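Local coordinates for geranylgeranyl pyrophosphate synthase (Corynebacterium glutamicum, PDB 3LMD), which probably lengthens allylic diphosphates with isopentenyl units as a magnesium-dependent trans-prenyl diphosphate synthase, to a geranylgeranyl or longer product, at residues D315-Y320 with F346-V351; D240-I245 with Q311-E316; G229-M234 with D322-E327. One frame throughout, in Å; residues are numbered along the deposited sequence.

Contact 1 of 3, residues D315-Y320 with F346-V351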
loop_
_atom_site.group_PDB
_atom_site.type_symbol
_atom_site.label_atom_id
_atom_site.label_comp_id
_atom_site.label_asym_id
_atom_site.label_seq_id
_atom_site.Cartn_x
_atom_site.Cartn_y
_atom_site.Cartn_z
ATOM N N ASP A 315 5.771 -36.015 -4.088
ATOM C CA ASP A 315 4.549 -36.434 -4.791
ATOM C C ASP A 315 3.590 -35.266 -4.928
ATOM O O ASP A 315 2.844 -35.178 -5.896
ATOM C CB ASP A 315 3.839 -37.585 -4.061
ATOM C CG ASP A 315 4.626 -38.890 -4.167
ATOM O OD1 ASP A 315 5.465 -38.994 -5.077
ATOM O OD2 ASP A 315 4.415 -39.784 -3.345
ATOM N N GLU A 316 3.606 -34.360 -3.959
ATOM C CA GLU A 316 2.778 -33.134 -4.084
ATOM C C GLU A 316 3.323 -32.228 -5.208
ATOM O O GLU A 316 2.566 -31.693 -6.024
ATOM C CB GLU A 316 2.719 -32.418 -2.730
ATOM C CG GLU A 316 1.807 -31.210 -2.688
ATOM C CD GLU A 316 0.330 -31.582 -2.641
ATOM O OE1 GLU A 316 -0.038 -32.728 -2.973
ATOM O OE2 GLU A 316 -0.470 -30.708 -2.278
ATOM N N VAL A 317 4.642 -32.099 -5.285
ATOM C CA VAL A 317 5.278 -31.441 -6.457
ATOM C C VAL A 317 4.824 -32.070 -7.779
ATOM O O VAL A 317 4.492 -31.365 -8.754
ATOM C CB VAL A 317 6.817 -31.475 -6.377
ATOM C CG1 VAL A 317 7.449 -30.978 -7.710
ATOM C CG2 VAL A 317 7.316 -30.589 -5.216
ATOM N N TYR A 318 4.781 -33.394 -7.819
ATOM C CA TYR A 318 4.392 -34.063 -9.065
ATOM C C TYR A 318 2.948 -33.790 -9.428
ATOM O O TYR A 318 2.602 -33.729 -10.611
ATOM C CB TYR A 318 4.580 -35.583 -8.966
ATOM C CG TYR A 318 6.018 -36.028 -8.854
ATOM C CD1 TYR A 318 7.046 -35.291 -9.439
ATOM C CD2 TYR A 318 6.342 -37.229 -8.213
ATOM C CE1 TYR A 318 8.363 -35.716 -9.364
ATOM C CE2 TYR A 318 7.658 -37.660 -8.138
ATOM C CZ TYR A 318 8.662 -36.914 -8.713
ATOM O OH TYR A 318 9.973 -37.366 -8.633
ATOM N N ARG A 319 2.107 -33.673 -8.407
ATOM C CA ARG A 319 0.702 -33.394 -8.604
ATOM C C ARG A 319 0.514 -31.984 -9.212
ATOM O O ARG A 319 -0.297 -31.788 -10.129
ATOM C CB ARG A 319 -0.033 -33.505 -7.255
ATOM C CG ARG A 319 -1.547 -33.296 -7.346
ATOM C CD ARG A 319 -2.246 -33.517 -6.013
ATOM N NE ARG A 319 -2.063 -32.397 -5.093
ATOM C CZ ARG A 319 -2.713 -31.237 -5.171
ATOM N NH1 ARG A 319 -2.492 -30.296 -4.258
ATOM N NH2 ARG A 319 -3.592 -31.017 -6.146
ATOM N N TYR A 320 1.268 -31.004 -8.711
ATOM C CA TYR A 320 1.254 -29.655 -9.330
ATOM C C TYR A 320 1.859 -29.663 -10.719
ATOM O O TYR A 320 1.436 -28.901 -11.577
ATOM C CB TYR A 320 1.973 -28.644 -8.440
ATOM C CG TYR A 320 1.125 -28.298 -7.253
ATOM C CD1 TYR A 320 -0.067 -27.586 -7.419
ATOM C CD2 TYR A 320 1.508 -28.647 -5.964
ATOM C CE1 TYR A 320 -0.883 -27.260 -6.328
ATOM C CE2 TYR A 320 0.704 -28.313 -4.867
ATOM C CZ TYR A 320 -0.487 -27.621 -5.056
ATOM O OH TYR A 320 -1.294 -27.252 -3.975
ATOM N N PHE A 346 12.529 -28.477 -15.241
ATOM C CA PHE A 346 13.886 -28.312 -14.754
ATOM C C PHE A 346 13.867 -28.117 -13.241
ATOM O O PHE A 346 14.733 -28.612 -12.514
ATOM C CB PHE A 346 14.541 -27.100 -15.428
ATOM C CG PHE A 346 15.948 -26.839 -14.963
ATOM C CD1 PHE A 346 17.029 -27.461 -15.587
ATOM C CD2 PHE A 346 16.195 -25.980 -13.904
ATOM C CE1 PHE A 346 18.339 -27.226 -15.156
ATOM C CE2 PHE A 346 17.503 -25.744 -13.465
ATOM C CZ PHE A 346 18.571 -26.366 -14.092
ATOM N N THR A 347 12.879 -27.382 -12.761
ATOM C CA THR A 347 12.765 -27.145 -11.325
ATOM C C THR A 347 12.455 -28.461 -10.605
ATOM O O THR A 347 13.062 -28.789 -9.595
ATOM C CB THR A 347 11.658 -26.105 -11.022
ATOM O OG1 THR A 347 11.935 -24.894 -11.745
ATOM C CG2 THR A 347 11.593 -25.803 -9.520
ATOM N N VAL A 348 11.496 -29.218 -11.120
ATOM C CA VAL A 348 11.164 -30.481 -10.467
ATOM C C VAL A 348 12.402 -31.404 -10.427
ATOM O O VAL A 348 12.666 -32.068 -9.413
ATOM C CB VAL A 348 10.008 -31.173 -11.187
ATOM C CG1 VAL A 348 9.753 -32.571 -10.604
ATOM C CG2 VAL A 348 8.711 -30.254 -11.120
ATOM N N LYS A 349 13.167 -31.407 -11.515
ATOM C CA LYS A 349 14.371 -32.252 -11.634
ATOM C C LYS A 349 15.454 -31.915 -10.630
ATOM O O LYS A 349 16.353 -32.719 -10.392
ATOM C CB LYS A 349 14.946 -32.181 -13.046
ATOM C CG LYS A 349 14.486 -33.311 -13.942
ATOM C CD LYS A 349 14.590 -32.963 -15.417
ATOM C CE LYS A 349 14.041 -34.120 -16.253
ATOM N NZ LYS A 349 13.930 -33.790 -17.696
ATOM N N ARG A 350 15.397 -30.732 -10.031
ATOM C CA ARG A 350 16.341 -30.448 -8.948
ATOM C C ARG A 350 16.170 -31.398 -7.741
ATOM O O ARG A 350 17.099 -31.549 -6.936
ATOM C CB ARG A 350 16.190 -29.020 -8.437
ATOM C CG ARG A 350 16.438 -27.910 -9.450
ATOM C CD ARG A 350 16.204 -26.565 -8.761
ATOM N NE ARG A 350 16.262 -25.461 -9.712
ATOM C CZ ARG A 350 17.369 -24.768 -9.986
ATOM N NH1 ARG A 350 18.515 -25.064 -9.375
ATOM N NH2 ARG A 350 17.330 -23.777 -10.872
ATOM N N VAL A 351 14.978 -31.986 -7.576
ATOM C CA VAL A 351 14.702 -32.843 -6.409
ATOM C C VAL A 351 14.141 -34.207 -6.812
ATOM O O VAL A 351 14.127 -35.140 -6.021
ATOM C CB VAL A 351 13.732 -32.181 -5.399
ATOM C CG1 VAL A 351 14.402 -31.008 -4.717
ATOM C CG2 VAL A 351 12.429 -31.736 -6.098
#

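Contact 2 of 3, residues D240-I245 with Q311-E316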
loop_
_atom_site.group_PDB
_atom_site.type_symbol
_atom_site.label_atom_id
_atom_site.label_comp_id
_atom_site.label_asym_id
_atom_site.label_seq_id
_atom_site.Cartn_x
_atom_site.Cartn_y
_atom_site.Cartn_z
ATOM N N ASP A 240 11.952 -25.601 -3.313
ATOM C CA ASP A 240 12.881 -24.856 -2.444
ATOM C C ASP A 240 12.876 -25.430 -1.015
ATOM O O ASP A 240 13.927 -25.552 -0.348
ATOM C CB ASP A 240 12.476 -23.369 -2.357
ATOM C CG ASP A 240 12.941 -22.545 -3.550
ATOM O OD1 ASP A 240 13.699 -23.060 -4.396
ATOM O OD2 ASP A 240 12.553 -21.358 -3.628
ATOM N N ASP A 241 11.681 -25.720 -0.521
ATOM C CA ASP A 241 11.529 -26.225 0.846
ATOM C C ASP A 241 12.147 -27.607 1.017
ATOM O O ASP A 241 12.776 -27.878 2.036
ATOM C CB ASP A 241 10.051 -26.222 1.291
ATOM C CG ASP A 241 9.497 -24.807 1.473
ATOM O OD1 ASP A 241 10.288 -23.858 1.556
ATOM O OD2 ASP A 241 8.264 -24.636 1.508
ATOM N N ILE A 242 11.984 -28.468 0.011
ATOM C CA ILE A 242 12.641 -29.760 0.010
ATOM C C ILE A 242 14.173 -29.602 0.024
ATOM O O ILE A 242 14.891 -30.250 0.810
ATOM C CB ILE A 242 12.211 -30.595 -1.216
ATOM C CG1 ILE A 242 10.723 -31.009 -1.092
ATOM C CG2 ILE A 242 13.139 -31.833 -1.377
ATOM C CD1 ILE A 242 10.159 -31.578 -2.469
ATOM N N ILE A 243 14.676 -28.753 -0.861
ATOM C CA ILE A 243 16.117 -28.520 -0.964
ATOM C C ILE A 243 16.673 -28.026 0.385
ATOM O O ILE A 243 17.726 -28.486 0.834
ATOM C CB ILE A 243 16.450 -27.508 -2.108
ATOM C CG1 ILE A 243 16.247 -28.188 -3.473
ATOM C CG2 ILE A 243 17.905 -27.005 -1.973
ATOM C CD1 ILE A 243 16.269 -27.214 -4.669
ATOM N N ASP A 244 15.939 -27.141 1.054
ATOM C CA ASP A 244 16.395 -26.579 2.323
ATOM C C ASP A 244 16.653 -27.657 3.374
ATOM O O ASP A 244 17.550 -27.529 4.229
ATOM C CB ASP A 244 15.372 -25.590 2.875
ATOM C CG ASP A 244 15.861 -24.882 4.148
ATOM O OD1 ASP A 244 16.846 -24.122 4.055
ATOM O OD2 ASP A 244 15.265 -25.071 5.232
ATOM N N ILE A 245 15.843 -28.706 3.333
ATOM C CA ILE A 245 15.952 -29.769 4.319
ATOM C C ILE A 245 16.844 -30.910 3.866
ATOM O O ILE A 245 17.561 -31.493 4.674
ATOM C CB ILE A 245 14.586 -30.366 4.615
ATOM C CG1 ILE A 245 13.701 -29.333 5.318
ATOM C CG2 ILE A 245 14.740 -31.688 5.419
ATOM C CD1 ILE A 245 12.233 -29.561 5.049
ATOM N N GLN A 311 9.397 -37.925 0.232
ATOM C CA GLN A 311 8.665 -38.455 -0.912
ATOM C C GLN A 311 7.231 -37.914 -0.952
ATOM O O GLN A 311 6.650 -37.728 -2.015
ATOM C CB GLN A 311 8.645 -39.998 -0.921
ATOM C CG GLN A 311 7.991 -40.531 -2.196
ATOM C CD GLN A 311 8.852 -40.236 -3.403
ATOM O OE1 GLN A 311 10.067 -40.346 -3.338
ATOM N NE2 GLN A 311 8.237 -39.786 -4.495
ATOM N N ALA A 312 6.641 -37.714 0.214
ATOM C CA ALA A 312 5.292 -37.156 0.266
ATOM C C ALA A 312 5.265 -35.719 -0.326
ATOM O O ALA A 312 4.327 -35.339 -1.051
ATOM C CB ALA A 312 4.806 -37.134 1.730
ATOM N N ALA A 313 6.271 -34.921 0.006
ATOM C CA ALA A 313 6.361 -33.552 -0.547
ATOM C C ALA A 313 6.636 -33.612 -2.037
ATOM O O ALA A 313 6.083 -32.828 -2.811
ATOM C CB ALA A 313 7.503 -32.733 0.169
ATOM N N LEU A 314 7.510 -34.540 -2.439
ATOM C CA LEU A 314 7.824 -34.693 -3.848
ATOM C C LEU A 314 6.596 -35.123 -4.645
ATOM O O LEU A 314 6.392 -34.648 -5.766
ATOM C CB LEU A 314 9.006 -35.670 -4.036
ATOM C CG LEU A 314 9.579 -35.971 -5.421
ATOM C CD1 LEU A 314 9.933 -34.672 -6.192
ATOM C CD2 LEU A 314 10.840 -36.894 -5.294
ATOM N N ASP A 315 5.771 -36.015 -4.088
ATOM C CA ASP A 315 4.549 -36.434 -4.791
ATOM C C ASP A 315 3.590 -35.266 -4.928
ATOM O O ASP A 315 2.844 -35.178 -5.896
ATOM C CB ASP A 315 3.839 -37.585 -4.061
ATOM C CG ASP A 315 4.626 -38.890 -4.167
ATOM O OD1 ASP A 315 5.465 -38.994 -5.077
ATOM O OD2 ASP A 315 4.415 -39.784 -3.345
ATOM N N GLU A 316 3.606 -34.360 -3.959
ATOM C CA GLU A 316 2.778 -33.134 -4.084
ATOM C C GLU A 316 3.323 -32.228 -5.208
ATOM O O GLU A 316 2.566 -31.693 -6.024
ATOM C CB GLU A 316 2.719 -32.418 -2.730
ATOM C CG GLU A 316 1.807 -31.210 -2.688
ATOM C CD GLU A 316 0.330 -31.582 -2.641
ATOM O OE1 GLU A 316 -0.038 -32.728 -2.973
ATOM O OE2 GLU A 316 -0.470 -30.708 -2.278
#

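Contact 3 of 3, residues G229-M234 with D322-E327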
loop_
_atom_site.group_PDB
_atom_site.type_symbol
_atom_site.label_atom_id
_atom_site.label_comp_id
_atom_site.label_asym_id
_atom_site.label_seq_id
_atom_site.Cartn_x
_atom_site.Cartn_y
_atom_site.Cartn_z
ATOM N N GLY A 229 0.831 -20.410 -14.228
ATOM C CA GLY A 229 1.657 -19.611 -13.300
ATOM C C GLY A 229 1.330 -19.969 -11.843
ATOM O O GLY A 229 2.236 -20.056 -11.007
ATOM N N ALA A 230 0.057 -20.170 -11.515
ATOM C CA ALA A 230 -0.285 -20.580 -10.137
ATOM C C ALA A 230 0.385 -21.899 -9.749
ATOM O O ALA A 230 0.964 -22.031 -8.644
ATOM C CB ALA A 230 -1.815 -20.683 -9.944
ATOM N N ALA A 231 0.342 -22.864 -10.663
ATOM C CA ALA A 231 0.888 -24.197 -10.393
ATOM C C ALA A 231 2.407 -24.140 -10.261
ATOM O O ALA A 231 2.992 -24.768 -9.377
ATOM C CB ALA A 231 0.456 -25.182 -11.512
ATOM N N VAL A 232 3.045 -23.368 -11.138
ATOM C CA VAL A 232 4.486 -23.190 -11.079
ATOM C C VAL A 232 4.941 -22.503 -9.774
ATOM O O VAL A 232 5.962 -22.868 -9.190
ATOM C CB VAL A 232 4.971 -22.388 -12.295
ATOM C CG1 VAL A 232 6.179 -21.545 -11.943
ATOM C CG2 VAL A 232 5.276 -23.347 -13.408
ATOM N N GLY A 233 4.179 -21.528 -9.323
ATOM C CA GLY A 233 4.475 -20.880 -8.005
ATOM C C GLY A 233 4.522 -21.917 -6.892
ATOM O O GLY A 233 5.401 -21.861 -6.014
ATOM N N MET A 234 3.557 -22.845 -6.891
ATOM C CA MET A 234 3.560 -23.930 -5.889
ATOM C C MET A 234 4.809 -24.805 -6.026
ATOM O O MET A 234 5.463 -25.129 -5.034
ATOM C CB MET A 234 2.278 -24.794 -5.994
ATOM C CG MET A 234 0.934 -24.037 -5.777
ATOM S SD MET A 234 0.757 -23.307 -4.085
ATOM C CE MET A 234 1.471 -24.704 -3.079
ATOM N N ASP A 322 1.595 -32.129 -12.791
ATOM C CA ASP A 322 0.488 -32.660 -13.616
ATOM C C ASP A 322 -0.501 -31.562 -13.925
ATOM O O ASP A 322 -0.977 -31.441 -15.041
ATOM C CB ASP A 322 -0.278 -33.803 -12.906
ATOM C CG ASP A 322 0.516 -35.098 -12.840
ATOM O OD1 ASP A 322 1.493 -35.250 -13.600
ATOM O OD2 ASP A 322 0.158 -35.953 -12.010
ATOM N N ILE A 323 -0.835 -30.752 -12.933
ATOM C CA ILE A 323 -1.713 -29.600 -13.186
ATOM C C ILE A 323 -1.110 -28.639 -14.212
ATOM O O ILE A 323 -1.805 -28.183 -15.128
ATOM C CB ILE A 323 -2.016 -28.830 -11.857
ATOM C CG1 ILE A 323 -2.921 -29.678 -10.940
ATOM C CG2 ILE A 323 -2.687 -27.461 -12.131
ATOM C CD1 ILE A 323 -2.937 -29.191 -9.468
ATOM N N ALA A 324 0.176 -28.343 -14.054
ATOM C CA ALA A 324 0.882 -27.441 -14.969
ATOM C C ALA A 324 0.820 -27.984 -16.409
ATOM O O ALA A 324 0.538 -27.237 -17.341
ATOM C CB ALA A 324 2.332 -27.261 -14.523
ATOM N N ASN A 325 1.074 -29.282 -16.571
ATOM C CA ASN A 325 1.021 -29.928 -17.887
ATOM C C ASN A 325 -0.381 -29.911 -18.470
ATOM O O ASN A 325 -0.546 -29.720 -19.684
ATOM C CB ASN A 325 1.548 -31.364 -17.814
ATOM C CG ASN A 325 3.064 -31.416 -17.902
ATOM O OD1 ASN A 325 3.675 -30.591 -18.571
ATOM N ND2 ASN A 325 3.664 -32.390 -17.245
ATOM N N ALA A 326 -1.388 -30.062 -17.611
ATOM C CA ALA A 326 -2.770 -29.957 -18.058
ATOM C C ALA A 326 -3.107 -28.539 -18.504
ATOM O O ALA A 326 -3.918 -28.356 -19.409
ATOM C CB ALA A 326 -3.774 -30.453 -16.989
ATOM N N GLU A 327 -2.487 -27.528 -17.897
ATOM C CA GLU A 327 -2.718 -26.156 -18.383
ATOM C C GLU A 327 -2.036 -25.920 -19.724
ATOM O O GLU A 327 -2.641 -25.338 -20.642
ATOM C CB GLU A 327 -2.322 -25.123 -17.323
ATOM C CG GLU A 327 -3.153 -25.326 -16.033
ATOM C CD GLU A 327 -4.650 -25.060 -16.245
ATOM O OE1 GLU A 327 -5.036 -24.351 -17.211
ATOM O OE2 GLU A 327 -5.442 -25.500 -15.393
#

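Contact 1 of 3, residues D315-Y320 with F346-V351
Val317 and Val348 meet methyl to methyl across two antiparallel helices joined as a hairpin. The closest approach is Val317 CG1 to Val348 CG2 at 3.7 Å; the two side chains lie alongside one another and point opposite ways rather than meeting end on. In Val317 the touching methyl CG1 stands anti to the backbone N (chi1 171°), while Val348 offers the other branch, CG2, which lies beside its own backbone N. The backbones at this point are 7.2 Å apart, CA of Val317 to CA of Val348, a spacing that two valines fill between them.

A second apolar touch involves an aromatic edge. Val348 CG1 lies near the ring plane of Tyr318, 3.7 Å from its CE1, so the methyl borders the rim and does not cover a face. The tyrosine starts out along the flank of the helix and its ring then reaches back to the valine. Its OH makes a weak hydrogen bond to Glu353 N, beyond the end of helix 335-349, so one side chain touches the apolar seam and the C-terminal tail.

No hydrogen bond joins the two segments, and the one salt bridge here lies away from the touching valines. One turn of helix 309-328 carries it side-on: Arg319 NE and NH1 grip Glu316 OE1 and OE2; NH1 to OE2 is 2.9 Å and nearly straight at 173°. Both oxygens are met from above the carboxylate plane.

Helix 219-246 packs against both halves of the hairpin: Ile238 touches Val317, and Phe236 touches Thr347. The short helix 21-27 touches the second helix of the hairpin at Thr347 and the chain just after it at Arg350; the hairpin lies within an all-helical fold.

Contact 2 of 3, residues D240-I245 with Q311-E316
The side-chain bond from Gln311 NE2 to Asp315 OD1, 2.9 Å long and bent to 157° at the hydrogen, spans one turn on the outward side of the helix whose inward side presses Ala313 against Ile242. The acceptor OD1 is approached from above its carboxylate plane, whereas it stays close to the amide plane of Gln311. No hydrogen bond joins the two helices here; their meeting is entirely apolar.

Ile242 provides the reach. Its CG1 branch, held beside the backbone N and anti to the carbonyl carbon (chi1 -68°), runs toward helix 309-328, and CG1 comes to 3.9 Å from Ala313 CB. The same methyl of Ala313 also meets the isoleucine's terminal CD1, which ends 4.0 Å from Leu314 N and so rests against backbone as well as side chain.

The sequence Asp240-Asp241-Ile242-Ile243-Asp244 has the form of the second aspartate-rich DDxxD motif of prenyl synthases, a motif that in relatives helps to hold magnesium and diphosphate. Here the helical turn sorts the motif: Ile242 faces the packing partner, while the aspartates point elsewhere. Asp241 is hydrogen-bonded to Tyr192 and Gln237, and Asp240 to Ser22 and Gly20. Pro268 of helix 267-274 lies against Ala313, and Val351 lies against Ile242.

Contact 3 of 3, residues G229-M234 with D322-E327
Ala231 points its single methyl toward segment 322-327 of helix 309-328 and sets it between two residues, Ile323 and Ala324. Toward Ile323 the methyl finds the short branch: CG2 lies 3.9 Å from Ala231 CB. That branch stands anti to the isoleucine's backbone N, while CG1, on the other arm (chi1 -70°), makes no close approach here. Toward Ala324 two methyls face each other, Ala231 CB to Ala324 CB measuring 4.1 Å, and the backbone N of Ala324 is equally near the Ala231 methyl.

With alanine on both sides the helices can approach closely, the CA atoms of Ala231 and Ala324 standing 5.6 Å apart. This is a small-residue contact within the all-alpha fold of the FPP/GGPP synthase family, well away from the calcium-binding residues, and it joins the middle of helix 219-246 to the later part of helix 309-328. Phe228, three residues before Ala231, touches both Ala324 and Glu327 and extends the apolar surface by about a turn.

The polar side chains of segment 322-327 take partners outside the two segments: Glu327 forms a salt bridge to Arg330 and a weak hydrogen bond to Asn227, and Asn325 accepts a hydrogen bond from Arg341.

Helix 309-328 takes part in all three contacts. Contacts 2 and 3 pair it, antiparallel, with helix 219-246, their centres about 16 Å apart, while contact 1 pairs it with helix 335-349. All three are buried and apolar across the interface, but they differ in bulk: valines and a tyrosine edge in contact 1, an isoleucine on an alanine in contact 2, and mainly alanines in contact 3. Contacts 1 and 2 adjoin, with Val351 resting on Ile242 and Ile243; contacts 1 and 3 meet where Tyr320 touches Met234. Contact 2 alone includes the aspartate-rich turn; its Ile242 side chain is about 11 Å from that of Ser305, which binds calcium in this protein.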